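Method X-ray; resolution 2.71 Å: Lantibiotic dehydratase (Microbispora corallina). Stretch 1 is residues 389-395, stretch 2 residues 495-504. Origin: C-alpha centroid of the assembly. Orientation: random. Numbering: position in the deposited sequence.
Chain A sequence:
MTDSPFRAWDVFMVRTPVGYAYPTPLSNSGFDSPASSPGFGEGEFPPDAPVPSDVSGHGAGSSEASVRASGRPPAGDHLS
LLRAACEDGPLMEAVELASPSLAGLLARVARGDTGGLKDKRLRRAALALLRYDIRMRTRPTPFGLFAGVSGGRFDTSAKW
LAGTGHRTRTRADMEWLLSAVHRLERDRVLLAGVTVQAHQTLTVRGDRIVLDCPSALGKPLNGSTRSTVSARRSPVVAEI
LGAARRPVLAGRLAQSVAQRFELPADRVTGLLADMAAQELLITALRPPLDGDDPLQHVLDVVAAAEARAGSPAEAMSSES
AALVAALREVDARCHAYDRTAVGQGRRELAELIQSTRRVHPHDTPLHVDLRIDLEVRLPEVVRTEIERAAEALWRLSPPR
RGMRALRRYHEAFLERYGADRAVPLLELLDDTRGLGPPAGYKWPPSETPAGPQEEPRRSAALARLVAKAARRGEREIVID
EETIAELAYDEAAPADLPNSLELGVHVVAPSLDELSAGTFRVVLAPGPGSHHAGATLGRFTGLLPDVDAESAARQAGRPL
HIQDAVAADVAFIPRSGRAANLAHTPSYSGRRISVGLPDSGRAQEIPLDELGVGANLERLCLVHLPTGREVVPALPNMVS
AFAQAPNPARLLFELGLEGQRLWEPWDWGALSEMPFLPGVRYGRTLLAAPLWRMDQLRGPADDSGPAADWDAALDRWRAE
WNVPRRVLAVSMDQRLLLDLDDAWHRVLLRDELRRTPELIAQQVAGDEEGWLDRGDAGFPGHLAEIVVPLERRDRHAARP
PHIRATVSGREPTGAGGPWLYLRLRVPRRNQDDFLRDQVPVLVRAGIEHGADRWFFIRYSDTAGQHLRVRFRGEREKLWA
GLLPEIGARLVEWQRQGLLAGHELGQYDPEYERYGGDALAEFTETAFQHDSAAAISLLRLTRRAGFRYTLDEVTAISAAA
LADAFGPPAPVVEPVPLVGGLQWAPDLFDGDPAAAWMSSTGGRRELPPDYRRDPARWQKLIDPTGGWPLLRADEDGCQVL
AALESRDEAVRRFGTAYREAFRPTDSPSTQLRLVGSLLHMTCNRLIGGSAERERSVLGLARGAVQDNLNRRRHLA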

# COMPACT_ATOMS: atom_id res chain seq x y z
N ALA A 389 -17.84 29.91 9.76
CA ALA A 389 -17.75 28.48 9.97
C ALA A 389 -17.11 27.82 8.75
O ALA A 389 -16.12 27.09 8.88
CB ALA A 389 -19.11 27.92 10.24
N ALA A 390 -17.71 28.07 7.59
CA ALA A 390 -17.14 27.68 6.31
C ALA A 390 -15.64 27.97 6.27
O ALA A 390 -14.85 27.09 5.91
CB ALA A 390 -17.85 28.39 5.17
N GLU A 391 -15.23 29.16 6.71
CA GLU A 391 -13.80 29.46 6.75
C GLU A 391 -13.03 28.46 7.64
O GLU A 391 -11.95 27.97 7.26
CB GLU A 391 -13.54 30.91 7.19
CG GLU A 391 -12.06 31.31 7.19
CD GLU A 391 -11.77 32.62 7.93
OE1 GLU A 391 -12.66 33.10 8.67
OE2 GLU A 391 -10.66 33.18 7.76
N ALA A 392 -13.60 28.14 8.79
CA ALA A 392 -12.94 27.27 9.74
C ALA A 392 -12.68 25.90 9.13
O ALA A 392 -11.56 25.37 9.20
CB ALA A 392 -13.79 27.14 10.99
N LEU A 393 -13.73 25.32 8.56
CA LEU A 393 -13.66 24.06 7.84
C LEU A 393 -12.64 24.11 6.72
O LEU A 393 -11.97 23.13 6.44
CB LEU A 393 -15.01 23.66 7.26
CG LEU A 393 -16.01 23.18 8.31
CD1 LEU A 393 -17.23 22.63 7.61
CD2 LEU A 393 -15.40 22.14 9.26
N TRP A 394 -12.55 25.25 6.05
CA TRP A 394 -11.58 25.34 4.98
C TRP A 394 -10.17 25.34 5.54
O TRP A 394 -9.31 24.63 5.03
CB TRP A 394 -11.81 26.57 4.10
CG TRP A 394 -10.86 26.66 2.94
CD1 TRP A 394 -10.88 25.91 1.81
CD2 TRP A 394 -9.77 27.58 2.79
NE1 TRP A 394 -9.85 26.29 0.97
CE2 TRP A 394 -9.17 27.32 1.56
CE3 TRP A 394 -9.25 28.60 3.59
CZ2 TRP A 394 -8.08 28.03 1.10
CZ3 TRP A 394 -8.17 29.30 3.14
CH2 TRP A 394 -7.59 29.02 1.91
N ARG A 395 -9.93 26.09 6.61
CA ARG A 395 -8.57 26.19 7.11
C ARG A 395 -8.08 24.84 7.64
O ARG A 395 -6.88 24.58 7.65
CB ARG A 395 -8.44 27.27 8.19
CG ARG A 395 -8.68 28.69 7.72
CD ARG A 395 -8.72 29.64 8.93
NE ARG A 395 -7.45 29.70 9.65
CZ ARG A 395 -7.34 29.96 10.95
NH1 ARG A 395 -8.44 30.17 11.68
NH2 ARG A 395 -6.15 30.01 11.53
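Stretch 2, residues 495-504: ADLPNSLELG

What forms the apolar centre of the contact? Leu 497 sets its CD2 methyl over one face of the Trp 394 indole, 3.3 Å from the centroid of the six-membered ring and only 5° off the ring normal, a close CH-pi contact. Leu 497 CD2 also lies 3.5 Å from Trp 394 CZ2. The CA-to-CB bond of Leu 497 points sideways relative to the helix, but with chi1 in m and chi2 in t the end of its side chain comes nearer.

How does the strand meet the helix? Residues 500-504 are extended and cross helix 389-395 at 112°, with the axes 10.6 Å apart at their closest. That spacing leaves room for side chains between the two backbones. Alternation along the strand turns Leu 501 and Leu 503 toward the helix, while Ser 500 and Glu 502 stay out of reach. Leu 503 CD1 packs 3.7 Å from Ala 390 CB, and Leu 503 CD2 reaches to 4.5 Å from Leu 393 CD1; Leu 501 CD1 is a looser neighbour, 4.4 Å from Ala 390 CB. The helical spacing of Ala 390, Leu 393 and Trp 394 brings all three toward stretch 2, and the hydrogen bond from Trp 394 N to Ala 390 O, 2.9 Å, belongs to that regular backbone.

What happens where the contact becomes polar? The 3-10 segment ends its part in stretch 2 at Asp 496, and loop follows through Leu 497, Pro 498 and Asn 499. Pro 498 CD approaches Trp 394 NE1 to 3.6 Å, and Asp 496 C lies 3.9 Å from Trp 394 CZ2, both oblique to the ring. No hydrogen bond joins the stretches: Trp 394 NE1 and both carboxylate oxygens of Asp 496 are satisfied elsewhere in the structure.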

# COMPACT_ATOMS: atom_id res chain seq x y z
N ALA A 495 -4.89 31.85 -2.48
CA ALA A 495 -4.95 31.48 -3.89
C ALA A 495 -5.64 30.14 -4.13
O ALA A 495 -6.00 29.82 -5.25
CB ALA A 495 -3.56 31.45 -4.48
N ASP A 496 -5.77 29.35 -3.07
CA ASP A 496 -6.33 28.01 -3.17
C ASP A 496 -7.82 27.97 -2.84
O ASP A 496 -8.43 26.91 -2.79
CB ASP A 496 -5.58 27.04 -2.24
CG ASP A 496 -4.14 26.83 -2.66
OD1 ASP A 496 -3.79 27.24 -3.79
OD2 ASP A 496 -3.35 26.24 -1.87
N LEU A 497 -8.39 29.14 -2.59
CA LEU A 497 -9.78 29.18 -2.21
C LEU A 497 -10.63 28.66 -3.36
O LEU A 497 -10.41 29.02 -4.51
CB LEU A 497 -10.21 30.59 -1.82
CG LEU A 497 -9.76 31.11 -0.45
CD1 LEU A 497 -9.97 32.60 -0.43
CD2 LEU A 497 -10.54 30.44 0.66
N PRO A 498 -11.60 27.82 -3.05
CA PRO A 498 -12.46 27.25 -4.09
C PRO A 498 -13.41 28.30 -4.62
O PRO A 498 -13.65 29.30 -3.93
CB PRO A 498 -13.25 26.20 -3.34
CG PRO A 498 -13.36 26.76 -1.95
CD PRO A 498 -12.04 27.42 -1.70
N ASN A 499 -13.96 28.08 -5.82
CA ASN A 499 -14.99 28.95 -6.38
C ASN A 499 -16.26 29.00 -5.54
O ASN A 499 -16.75 30.08 -5.24
CB ASN A 499 -15.36 28.54 -7.80
CG ASN A 499 -14.16 28.44 -8.72
OD1 ASN A 499 -13.24 29.26 -8.68
ND2 ASN A 499 -14.19 27.43 -9.60
N SER A 500 -16.79 27.85 -5.14
CA SER A 500 -18.02 27.86 -4.37
C SER A 500 -18.25 26.60 -3.50
O SER A 500 -17.47 25.67 -3.54
CB SER A 500 -19.22 28.12 -5.30
OG SER A 500 -19.59 27.00 -6.10
N LEU A 501 -19.30 26.60 -2.70
CA LEU A 501 -19.63 25.46 -1.85
C LEU A 501 -21.06 25.59 -1.29
O LEU A 501 -21.70 26.61 -1.50
CB LEU A 501 -18.61 25.28 -0.72
CG LEU A 501 -18.53 26.37 0.35
CD1 LEU A 501 -18.22 25.72 1.68
CD2 LEU A 501 -17.48 27.44 -0.01
N GLU A 502 -21.55 24.53 -0.64
CA GLU A 502 -22.87 24.53 -0.03
C GLU A 502 -22.81 23.80 1.29
O GLU A 502 -22.37 22.66 1.34
CB GLU A 502 -23.90 23.85 -0.96
CG GLU A 502 -24.21 24.69 -2.21
CD GLU A 502 -25.18 24.04 -3.19
OE1 GLU A 502 -25.29 22.78 -3.23
OE2 GLU A 502 -25.84 24.81 -3.93
N LEU A 503 -23.22 24.47 2.37
CA LEU A 503 -23.32 23.83 3.67
C LEU A 503 -24.81 23.72 3.94
O LEU A 503 -25.58 24.62 3.63
CB LEU A 503 -22.63 24.68 4.75
CG LEU A 503 -21.14 24.94 4.51
CD1 LEU A 503 -20.55 25.95 5.48
CD2 LEU A 503 -20.35 23.62 4.54
N GLY A 504 -25.23 22.60 4.50
CA GLY A 504 -26.61 22.47 4.92
C GLY A 504 -26.54 22.58 6.41
O GLY A 504 -25.68 21.94 7.00